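Local atomic coordinates of mycobacterial cidal antitoxin MbcA (Mycobacterium tuberculosis, PDB entry 6FKG), a protein that neutralises its cognate toxin MbcT by blocking access to the toxin's active site, as the antitoxin of a type II toxin-antitoxin system. Residues I29-W40 with Q48-L58; E17-E25 with R71-F79. All blocks are in the same frame, centred on the assembly; numbering follows the deposited sequence.

Contact 1 (I29-W40 with Q48-L58)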
loop_
_atom_site.group_PDB
_atom_site.type_symbol
_atom_site.label_atom_id
_atom_site.label_comp_id
_atom_site.label_asym_id
_atom_site.label_seq_id
_atom_site.Cartn_x
_atom_site.Cartn_y
_atom_site.Cartn_z
ATOM N N ILE C 29 -18.782 -19.533 2.153
ATOM C CA ILE C 29 -18.895 -18.104 2.431
ATOM C C ILE C 29 -17.989 -17.696 3.605
ATOM O O ILE C 29 -17.432 -16.597 3.614
ATOM C CB ILE C 29 -20.364 -17.703 2.733
ATOM C CG1 ILE C 29 -21.232 -17.865 1.480
ATOM C CG2 ILE C 29 -20.455 -16.270 3.287
ATOM C CD1 ILE C 29 -22.733 -17.892 1.774
ATOM N N VAL C 30 -17.818 -18.584 4.581
ATOM C CA VAL C 30 -17.110 -18.207 5.810
ATOM C C VAL C 30 -15.747 -18.862 5.922
ATOM O O VAL C 30 -15.121 -18.819 6.984
ATOM C CB VAL C 30 -17.933 -18.555 7.077
ATOM C CG1 VAL C 30 -19.323 -17.944 6.966
ATOM C CG2 VAL C 30 -18.026 -20.070 7.281
ATOM N N ASP C 31 -15.296 -19.466 4.825
ATOM C CA ASP C 31 -13.972 -20.091 4.775
ATOM C C ASP C 31 -13.794 -21.170 5.845
ATOM O O ASP C 31 -12.822 -21.158 6.605
ATOM C CB ASP C 31 -12.886 -19.017 4.913
ATOM C CG ASP C 31 -11.502 -19.533 4.575
ATOM O OD1 ASP C 31 -11.408 -20.579 3.904
ATOM O OD2 ASP C 31 -10.513 -18.892 4.989
ATOM N N ALA C 32 -14.731 -22.115 5.897
ATOM C CA ALA C 32 -14.640 -23.224 6.847
ATOM C C ALA C 32 -15.096 -24.506 6.183
ATOM O O ALA C 32 -15.779 -24.462 5.175
ATOM C CB ALA C 32 -15.483 -22.949 8.087
ATOM N N SER C 33 -14.727 -25.645 6.753
ATOM C CA SER C 33 -15.285 -26.914 6.292
ATOM C C SER C 33 -16.747 -26.960 6.693
ATOM O O SER C 33 -17.153 -26.274 7.644
ATOM C CB SER C 33 -14.533 -28.098 6.901
ATOM O OG SER C 33 -14.745 -28.129 8.306
ATOM N N PRO C 34 -17.548 -27.757 5.977
ATOM C CA PRO C 34 -18.951 -27.955 6.360
ATOM C C PRO C 34 -19.098 -28.513 7.781
ATOM O O PRO C 34 -20.005 -28.091 8.507
ATOM C CB PRO C 34 -19.459 -28.955 5.315
ATOM C CG PRO C 34 -18.596 -28.705 4.124
ATOM C CD PRO C 34 -17.235 -28.393 4.681
ATOM N N ARG C 35 -18.218 -29.432 8.179
ATOM C CA ARG C 35 -18.283 -29.980 9.530
ATOM C C ARG C 35 -18.032 -28.896 10.581
ATOM O O ARG C 35 -18.684 -28.873 11.626
ATOM C CB ARG C 35 -17.280 -31.116 9.729
ATOM C CG ARG C 35 -17.342 -31.691 11.142
ATOM C CD ARG C 35 -16.591 -33.004 11.296
ATOM N NE ARG C 35 -15.155 -32.845 11.107
ATOM C CZ ARG C 35 -14.288 -32.622 12.091
ATOM N NH1 ARG C 35 -14.708 -32.530 13.350
ATOM N NH2 ARG C 35 -12.998 -32.490 11.815
ATOM N N SER C 36 -17.087 -28.003 10.303
ATOM C CA SER C 36 -16.794 -26.913 11.232
ATOM C C SER C 36 -17.996 -25.978 11.405
ATOM O O SER C 36 -18.267 -25.493 12.513
ATOM C CB SER C 36 -15.561 -26.136 10.765
ATOM O OG SER C 36 -14.393 -26.938 10.910
ATOM N N VAL C 37 -18.726 -25.725 10.321
ATOM C CA VAL C 37 -19.917 -24.878 10.408
ATOM C C VAL C 37 -21.014 -25.581 11.204
ATOM O O VAL C 37 -21.671 -24.969 12.051
ATOM C CB VAL C 37 -20.451 -24.494 9.009
ATOM C CG1 VAL C 37 -21.802 -23.784 9.120
ATOM C CG2 VAL C 37 -19.444 -23.620 8.284
ATOM N N ALA C 38 -21.204 -26.869 10.931
ATOM C CA ALA C 38 -22.224 -27.649 11.622
ATOM C C ALA C 38 -21.957 -27.679 13.123
ATOM O O ALA C 38 -22.879 -27.500 13.919
ATOM C CB ALA C 38 -22.297 -29.080 11.066
ATOM N N ARG C 39 -20.699 -27.896 13.496
ATOM C CA ARG C 39 -20.299 -27.943 14.902
ATOM C C ARG C 39 -20.428 -26.578 15.583
ATOM O O ARG C 39 -20.931 -26.491 16.706
ATOM C CB ARG C 39 -18.864 -28.455 15.044
ATOM C CG ARG C 39 -18.737 -29.962 14.823
ATOM C CD ARG C 39 -17.307 -30.471 15.072
ATOM N NE ARG C 39 -16.800 -30.128 16.399
ATOM C CZ ARG C 39 -17.057 -30.814 17.511
ATOM N NH1 ARG C 39 -17.832 -31.893 17.477
ATOM N NH2 ARG C 39 -16.548 -30.413 18.668
ATOM N N TRP C 40 -19.964 -25.528 14.908
ATOM C CA TRP C 40 -20.050 -24.177 15.447
ATOM C C TRP C 40 -21.502 -23.810 15.731
ATOM O O TRP C 40 -21.825 -23.329 16.816
ATOM C CB TRP C 40 -19.425 -23.159 14.485
ATOM C CG TRP C 40 -19.245 -21.800 15.095
ATOM C CD1 TRP C 40 -18.117 -21.308 15.692
ATOM C CD2 TRP C 40 -20.230 -20.764 15.182
ATOM N NE1 TRP C 40 -18.341 -20.023 16.133
ATOM C CE2 TRP C 40 -19.630 -19.669 15.836
ATOM C CE3 TRP C 40 -21.559 -20.655 14.765
ATOM C CZ2 TRP C 40 -20.317 -18.477 16.083
ATOM C CZ3 TRP C 40 -22.238 -19.470 15.006
ATOM C CH2 TRP C 40 -21.616 -18.400 15.663
ATOM N N GLN C 48 -10.636 -25.818 14.293
ATOM C CA GLN C 48 -10.257 -25.584 12.899
ATOM C C GLN C 48 -10.546 -24.152 12.476
ATOM O O GLN C 48 -11.248 -23.420 13.185
ATOM C CB GLN C 48 -10.991 -26.555 11.962
ATOM C CG GLN C 48 -10.669 -28.027 12.203
ATOM C CD GLN C 48 -11.555 -28.657 13.264
ATOM O OE1 GLN C 48 -12.382 -27.982 13.880
ATOM N NE2 GLN C 48 -11.388 -29.962 13.479
ATOM N N ARG C 49 -10.005 -23.773 11.317
ATOM C CA ARG C 49 -10.235 -22.455 10.722
ATOM C C ARG C 49 -11.711 -22.157 10.489
ATOM O O ARG C 49 -12.427 -22.937 9.857
ATOM C CB ARG C 49 -9.484 -22.331 9.392
ATOM C CG ARG C 49 -9.657 -23.534 8.470
ATOM C CD ARG C 49 -9.010 -23.319 7.107
ATOM N NE ARG C 49 -9.958 -22.820 6.110
ATOM C CZ ARG C 49 -10.802 -23.584 5.416
ATOM N NH1 ARG C 49 -10.826 -24.899 5.599
ATOM N NH2 ARG C 49 -11.621 -23.034 4.529
ATOM N N LEU C 50 -12.164 -21.015 10.995
ATOM C CA LEU C 50 -13.534 -20.568 10.756
ATOM C C LEU C 50 -13.638 -19.070 10.988
ATOM O O LEU C 50 -13.272 -18.576 12.054
ATOM C CB LEU C 50 -14.520 -21.306 11.658
ATOM C CG LEU C 50 -15.980 -20.889 11.457
ATOM C CD1 LEU C 50 -16.894 -22.104 11.429
ATOM C CD2 LEU C 50 -16.417 -19.919 12.549
ATOM N N ASN C 51 -14.143 -18.353 9.993
ATOM C CA ASN C 51 -14.239 -16.905 10.115
ATOM C C ASN C 51 -15.559 -16.526 10.777
ATOM O O ASN C 51 -16.592 -16.430 10.121
ATOM C CB ASN C 51 -14.095 -16.230 8.745
ATOM C CG ASN C 51 -13.867 -14.730 8.863
ATOM O OD1 ASN C 51 -14.362 -14.097 9.791
ATOM N ND2 ASN C 51 -13.104 -14.166 7.940
ATOM N N LYS C 52 -15.512 -16.316 12.088
ATOM C CA LYS C 52 -16.712 -15.982 12.849
ATOM C C LYS C 52 -17.337 -14.656 12.403
ATOM O O LYS C 52 -18.556 -14.514 12.376
ATOM C CB LYS C 52 -16.385 -15.925 14.338
ATOM C CG LYS C 52 -17.508 -15.374 15.201
ATOM C CD LYS C 52 -17.107 -15.389 16.671
ATOM C CE LYS C 52 -18.039 -14.529 17.510
ATOM N NZ LYS C 52 -17.589 -14.509 18.918
ATOM N N GLN C 53 -16.498 -13.684 12.075
ATOM C CA GLN C 53 -16.992 -12.406 11.582
ATOM C C GLN C 53 -17.869 -12.605 10.341
ATOM O O GLN C 53 -18.931 -11.995 10.218
ATOM C CB GLN C 53 -15.825 -11.466 11.260
ATOM C CG GLN C 53 -16.269 -10.080 10.791
ATOM C CD GLN C 53 -15.151 -9.287 10.111
ATOM O OE1 GLN C 53 -13.989 -9.350 10.518
ATOM N NE2 GLN C 53 -15.504 -8.540 9.064
ATOM N N ARG C 54 -17.440 -13.479 9.434
ATOM C CA ARG C 54 -18.222 -13.729 8.222
ATOM C C ARG C 54 -19.533 -14.460 8.522
ATOM O O ARG C 54 -20.541 -14.194 7.875
ATOM C CB ARG C 54 -17.411 -14.535 7.204
ATOM C CG ARG C 54 -16.277 -13.765 6.564
ATOM C CD ARG C 54 -16.778 -12.712 5.578
ATOM N NE ARG C 54 -15.625 -12.057 4.974
ATOM C CZ ARG C 54 -15.040 -10.968 5.461
ATOM N NH1 ARG C 54 -15.528 -10.369 6.548
ATOM N NH2 ARG C 54 -13.972 -10.471 4.853
ATOM N N LEU C 55 -19.521 -15.381 9.484
ATOM C CA LEU C 55 -20.749 -16.068 9.884
ATOM C C LEU C 55 -21.784 -15.069 10.393
ATOM O O LEU C 55 -22.975 -15.151 10.069
ATOM C CB LEU C 55 -20.474 -17.113 10.969
ATOM C CG LEU C 55 -20.272 -18.585 10.626
ATOM C CD1 LEU C 55 -20.071 -19.350 11.913
ATOM C CD2 LEU C 55 -21.452 -19.145 9.846
ATOM N N ILE C 56 -21.329 -14.108 11.191
ATOM C CA ILE C 56 -22.243 -13.115 11.726
ATOM C C ILE C 56 -22.762 -12.220 10.613
ATOM O O ILE C 56 -23.957 -11.897 10.564
ATOM C CB ILE C 56 -21.568 -12.270 12.813
ATOM C CG1 ILE C 56 -21.242 -13.167 14.005
ATOM C CG2 ILE C 56 -22.463 -11.108 13.215
ATOM C CD1 ILE C 56 -20.235 -12.563 14.969
ATOM N N GLU C 57 -21.877 -11.836 9.697
ATOM C CA GLU C 57 -22.292 -10.992 8.586
ATOM C C GLU C 57 -23.318 -11.717 7.704
ATOM O O GLU C 57 -24.292 -11.127 7.240
ATOM C CB GLU C 57 -21.074 -10.558 7.782
ATOM C CG GLU C 57 -20.202 -9.577 8.584
ATOM C CD GLU C 57 -18.803 -9.423 8.027
ATOM O OE1 GLU C 57 -18.469 -10.098 7.037
ATOM O OE2 GLU C 57 -18.027 -8.619 8.582
ATOM N N LEU C 58 -23.102 -13.004 7.502
ATOM C CA LEU C 58 -24.058 -13.813 6.739
ATOM C C LEU C 58 -25.419 -13.884 7.440
ATOM O O LEU C 58 -26.468 -13.805 6.791
ATOM C CB LEU C 58 -23.498 -15.212 6.527
ATOM C CG LEU C 58 -24.404 -16.195 5.789
ATOM C CD1 LEU C 58 -24.805 -15.661 4.398
ATOM C CD2 LEU C 58 -23.703 -17.562 5.682
HETATM O O HOH W 1 -12.828 -25.542 9.072
#
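L50 is wedged between A32 and W40, and its side chain reaches across toward helix 34-41. CB passes beside the methyl of A32, a residue small enough to let the chain of Q48-N51 come close, and CG stays over the same methyl. With CG placed opposite the backbone N (chi1 -180°), the fork is carried toward the helix. There CD1 comes within 3.7 Å of A32 CB and also rests by the backbone O of S36, while CD2 ends over the indole of W40, 4.1 Å from the centroid of its five-membered ring. L55 CD1 covers the six-membered ring from the same face, 3.6 Å from the centroid, so the broad indole receives two CH-pi contacts. The second methyl of L55, CD2, meets V30 CG1 at 3.8 Å, and further along I29 CD1 abuts both methyls of L58.

Helices 23-30 and 34-41, joined by the short turn D31-S33, are consistent with the helix-turn-helix of Xre-type proteins; D31 makes the turn with a positive phi and S33 is the N-cap of the second helix. The first helix is tied to the chain before helix 52-65 by N51 N, which donates to V30 O at 3.2 Å. N51 also caps that later helix, its OD1 accepting from R54 N. Water 1 joins the S33 amide, the S36 hydroxyl and the R49 carbonyl. At the outer rim D31 is modelled in a salt bridge with R49, whose poor order makes the detail doubtful. The guanidinium of R35 and the amide of Q48 stand with planes 88° apart; R35 forms a salt bridge and Q48 a hydrogen bond with D119 of the neighbouring MbcT chain.

Contact 2 (E17-E25 with R71-F79)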
loop_
_atom_site.group_PDB
_atom_site.type_symbol
_atom_site.label_atom_id
_atom_site.label_comp_id
_atom_site.label_asym_id
_atom_site.label_seq_id
_atom_site.Cartn_x
_atom_site.Cartn_y
_atom_site.Cartn_z
ATOM N N GLU C 17 -30.710 -21.429 8.916
ATOM C CA GLU C 17 -31.683 -22.461 8.616
ATOM C C GLU C 17 -32.930 -21.866 7.976
ATOM O O GLU C 17 -33.550 -22.494 7.110
ATOM C CB GLU C 17 -32.038 -23.245 9.880
ATOM C CG GLU C 17 -30.896 -24.117 10.389
ATOM C CD GLU C 17 -30.268 -24.978 9.291
ATOM O OE1 GLU C 17 -31.018 -25.631 8.529
ATOM O OE2 GLU C 17 -29.019 -24.995 9.191
ATOM N N ARG C 18 -33.294 -20.653 8.389
ATOM C CA ARG C 18 -34.475 -20.003 7.824
ATOM C C ARG C 18 -34.273 -19.713 6.335
ATOM O O ARG C 18 -35.223 -19.710 5.561
ATOM C CB ARG C 18 -34.811 -18.718 8.589
ATOM C CG ARG C 18 -35.500 -18.978 9.926
ATOM C CD ARG C 18 -36.032 -17.704 10.563
ATOM N NE ARG C 18 -34.962 -16.796 10.971
ATOM C CZ ARG C 18 -34.334 -16.857 12.142
ATOM N NH1 ARG C 18 -34.662 -17.791 13.028
ATOM N NH2 ARG C 18 -33.377 -15.983 12.428
ATOM N N LEU C 19 -33.025 -19.496 5.940
ATOM C CA LEU C 19 -32.702 -19.228 4.543
ATOM C C LEU C 19 -32.472 -20.527 3.763
ATOM O O LEU C 19 -32.460 -20.532 2.537
ATOM C CB LEU C 19 -31.469 -18.333 4.462
ATOM C CG LEU C 19 -30.910 -17.877 3.113
ATOM C CD1 LEU C 19 -31.963 -17.162 2.308
ATOM C CD2 LEU C 19 -29.701 -16.959 3.363
ATOM N N GLY C 20 -32.286 -21.627 4.484
ATOM C CA GLY C 20 -32.147 -22.934 3.855
ATOM C C GLY C 20 -30.783 -23.225 3.259
ATOM O O GLY C 20 -30.647 -24.093 2.390
ATOM N N LEU C 21 -29.759 -22.506 3.715
ATOM C CA LEU C 21 -28.411 -22.758 3.229
ATOM C C LEU C 21 -27.908 -24.123 3.680
ATOM O O LEU C 21 -28.248 -24.603 4.761
ATOM C CB LEU C 21 -27.451 -21.676 3.713
ATOM C CG LEU C 21 -27.819 -20.249 3.290
ATOM C CD1 LEU C 21 -26.693 -19.292 3.669
ATOM C CD2 LEU C 21 -28.141 -20.159 1.805
ATOM N N THR C 22 -27.104 -24.751 2.838
ATOM C CA THR C 22 -26.414 -25.971 3.233
ATOM C C THR C 22 -25.132 -25.583 3.948
ATOM O O THR C 22 -24.636 -24.478 3.754
ATOM C CB THR C 22 -26.063 -26.846 2.035
ATOM O OG1 THR C 22 -25.044 -26.194 1.270
ATOM C CG2 THR C 22 -27.293 -27.066 1.156
ATOM N N TYR C 23 -24.584 -26.484 4.756
ATOM C CA TYR C 23 -23.321 -26.185 5.437
ATOM C C TYR C 23 -22.171 -26.066 4.429
ATOM O O TYR C 23 -21.172 -25.409 4.697
ATOM C CB TYR C 23 -23.016 -27.249 6.494
ATOM C CG TYR C 23 -23.901 -27.130 7.720
ATOM C CD1 TYR C 23 -24.247 -25.882 8.221
ATOM C CD2 TYR C 23 -24.412 -28.253 8.354
ATOM C CE1 TYR C 23 -25.051 -25.751 9.332
ATOM C CE2 TYR C 23 -25.225 -28.133 9.474
ATOM C CZ TYR C 23 -25.535 -26.874 9.957
ATOM O OH TYR C 23 -26.341 -26.722 11.061
ATOM N N GLU C 24 -22.305 -26.697 3.263
ATOM C CA GLU C 24 -21.297 -26.510 2.227
ATOM C C GLU C 24 -21.345 -25.089 1.694
ATOM O O GLU C 24 -20.297 -24.474 1.475
ATOM C CB GLU C 24 -21.471 -27.497 1.075
ATOM C CG GLU C 24 -21.164 -28.937 1.449
ATOM C CD GLU C 24 -22.240 -29.510 2.349
ATOM O OE1 GLU C 24 -23.394 -29.055 2.216
ATOM O OE2 GLU C 24 -21.935 -30.365 3.204
ATOM N N GLU C 25 -22.552 -24.564 1.486
ATOM C CA GLU C 25 -22.698 -23.179 1.029
ATOM C C GLU C 25 -22.168 -22.218 2.072
ATOM O O GLU C 25 -21.447 -21.282 1.749
ATOM C CB GLU C 25 -24.155 -22.838 0.720
ATOM C CG GLU C 25 -24.625 -23.391 -0.617
ATOM C CD GLU C 25 -26.142 -23.479 -0.704
ATOM O OE1 GLU C 25 -26.810 -23.375 0.350
ATOM O OE2 GLU C 25 -26.660 -23.654 -1.825
ATOM N N ARG C 71 -38.562 -17.391 1.483
ATOM C CA ARG C 71 -37.471 -18.353 1.645
ATOM C C ARG C 71 -36.851 -18.911 0.356
ATOM O O ARG C 71 -35.645 -18.767 0.138
ATOM C CB ARG C 71 -37.970 -19.525 2.487
ATOM C CG ARG C 71 -36.939 -20.614 2.705
ATOM C CD ARG C 71 -37.605 -21.869 3.245
ATOM N NE ARG C 71 -36.618 -22.857 3.664
ATOM C CZ ARG C 71 -35.923 -23.620 2.826
ATOM N NH1 ARG C 71 -36.100 -23.505 1.510
ATOM N NH2 ARG C 71 -35.041 -24.493 3.304
ATOM N N ASP C 72 -37.656 -19.559 -0.479
ATOM C CA ASP C 72 -37.094 -20.229 -1.649
ATOM C C ASP C 72 -36.402 -19.229 -2.583
ATOM O O ASP C 72 -35.306 -19.488 -3.075
ATOM C CB ASP C 72 -38.173 -21.019 -2.392
ATOM C CG ASP C 72 -38.472 -22.358 -1.722
ATOM O OD1 ASP C 72 -37.939 -22.602 -0.616
ATOM O OD2 ASP C 72 -39.231 -23.163 -2.295
ATOM N N GLN C 73 -37.030 -18.081 -2.804
ATOM C CA GLN C 73 -36.463 -17.070 -3.692
ATOM C C GLN C 73 -35.278 -16.363 -3.047
ATOM O O GLN C 73 -34.342 -15.954 -3.725
ATOM C CB GLN C 73 -37.538 -16.054 -4.106
ATOM C CG GLN C 73 -38.477 -16.591 -5.225
ATOM C CD GLN C 73 -39.416 -17.680 -4.741
ATOM O OE1 GLN C 73 -39.994 -17.572 -3.664
ATOM N NE2 GLN C 73 -39.582 -18.736 -5.548
ATOM N N ALA C 74 -35.315 -16.232 -1.726
ATOM C CA ALA C 74 -34.213 -15.631 -0.999
ATOM C C ALA C 74 -32.974 -16.490 -1.192
ATOM O O ALA C 74 -31.881 -15.999 -1.464
ATOM C CB ALA C 74 -34.560 -15.497 0.480
ATOM N N ASN C 75 -33.171 -17.796 -1.092
ATOM C CA ASN C 75 -32.081 -18.731 -1.268
ATOM C C ASN C 75 -31.446 -18.624 -2.666
ATOM O O ASN C 75 -30.238 -18.471 -2.796
ATOM C CB ASN C 75 -32.592 -20.143 -1.011
ATOM C CG ASN C 75 -31.502 -21.176 -1.102
ATOM O OD1 ASN C 75 -31.003 -21.471 -2.183
ATOM N ND2 ASN C 75 -31.149 -21.762 0.034
ATOM N N VAL C 76 -32.271 -18.709 -3.704
ATOM C CA VAL C 76 -31.802 -18.533 -5.078
ATOM C C VAL C 76 -31.079 -17.193 -5.272
ATOM O O VAL C 76 -30.044 -17.102 -5.939
ATOM C CB VAL C 76 -32.981 -18.606 -6.073
ATOM C CG1 VAL C 76 -32.520 -18.272 -7.491
ATOM C CG2 VAL C 76 -33.661 -19.991 -6.011
ATOM N N TRP C 77 -31.651 -16.145 -4.704
ATOM C CA TRP C 77 -31.089 -14.786 -4.829
ATOM C C TRP C 77 -29.644 -14.686 -4.338
ATOM O O TRP C 77 -28.822 -13.977 -4.932
ATOM C CB TRP C 77 -31.967 -13.813 -4.043
ATOM C CG TRP C 77 -31.628 -12.371 -4.152
ATOM C CD1 TRP C 77 -32.090 -11.487 -5.093
ATOM C CD2 TRP C 77 -30.815 -11.607 -3.241
ATOM N NE1 TRP C 77 -31.592 -10.220 -4.829
ATOM C CE2 TRP C 77 -30.805 -10.275 -3.706
ATOM C CE3 TRP C 77 -30.070 -11.930 -2.099
ATOM C CZ2 TRP C 77 -30.093 -9.258 -3.059
ATOM C CZ3 TRP C 77 -29.367 -10.913 -1.449
ATOM C CH2 TRP C 77 -29.389 -9.598 -1.930
ATOM N N MET C 78 -29.332 -15.407 -3.263
ATOM C CA MET C 78 -27.980 -15.378 -2.707
ATOM C C MET C 78 -26.961 -15.860 -3.726
ATOM O O MET C 78 -25.823 -15.391 -3.714
ATOM C CB MET C 78 -27.879 -16.237 -1.440
ATOM C CG MET C 78 -28.625 -15.689 -0.249
ATOM S SD MET C 78 -27.865 -14.195 0.404
ATOM C CE MET C 78 -26.278 -14.818 0.938
ATOM N N PHE C 79 -27.371 -16.759 -4.632
ATOM C CA PHE C 79 -26.408 -17.369 -5.551
ATOM C C PHE C 79 -26.621 -16.967 -7.004
ATOM O O PHE C 79 -26.043 -17.558 -7.920
ATOM C CB PHE C 79 -26.451 -18.895 -5.392
ATOM C CG PHE C 79 -26.252 -19.326 -3.970
ATOM C CD1 PHE C 79 -24.994 -19.259 -3.392
ATOM C CD2 PHE C 79 -27.327 -19.732 -3.190
ATOM C CE1 PHE C 79 -24.805 -19.609 -2.071
ATOM C CE2 PHE C 79 -27.145 -20.092 -1.871
ATOM C CZ PHE C 79 -25.885 -20.029 -1.306
HETATM O O HOH W 2 -29.520 -24.150 0.038
HETATM O O HOH W 3 -28.984 -22.944 -3.060
#
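L19, at the end of helix 7-19, turns its isobutyl group against helix 71-78 and forms the tight part of the contact. CG lies opposite the backbone N (chi1 -179°), which brings the branch back toward the other helix: CD1 packs on A74 CB at 3.6 Å and CD2 reaches M78 CG at 4.0 Å. The small A74 lets the leucine come close, and the CG methylene of M78 packs beside it; L65 of helix 52-65 lines the same apolar layer. Further along, the rim of the F79 ring receives L21 CD2 at 3.8 Å, and the E25 carboxylate meets the ring obliquely, CD 3.5 Å from CZ, its plane turned 25° from the ring.

Polar atoms take over where helix 7-19 ends. N75 ND2 donates to L19 O at 3.1 Å, almost straight (168°) and nearly in the plane of its own amide. G20 follows with positive phi, a conformation readily taken by glycine, and R71 NH2 lies 3.3 Å from its CA, where the lack of a side chain lets the guanidinium come close; R71 NH1 is salt-bridged to D72.

The looser side is wetted. Water 2 bridges G20 O, E25 OE1 and N75 ND2, and water 3 joins E25 OE2 to N75 OD1. E25 is fixed by a capping box with T22, each side chain accepting from the other's backbone N-H. Grip therefore passes from apolar packing to a direct hydrogen bond from the N75 amide and then to water-mediated links, and the carboxylate, supplied with a backbone N-H and waters, probably stays ionised.

Overall arrangement
From the N terminus, helix 7-19 leads into the turn at G20, and there E17-E25 begins contact 2, whose partner R71-F79 comes much later. Within the long loop this closes, helix 23-30 leads through a turn into helix 34-41, and contact 1 closes a much shorter loop when Q48-L58 returns against I29-W40. The smaller closure thus sits wholly within the larger, with none of their ends crossing. Helix 23-30 serves both, and Y23 packs on V37 and A38 between them. Helix 52-65 then leads to helix 71-78, so contact 1 binds the putative helix-turn-helix to helix 52-65, and contact 2 ties the N-terminal helices to the family's C-terminal toxin-binding region.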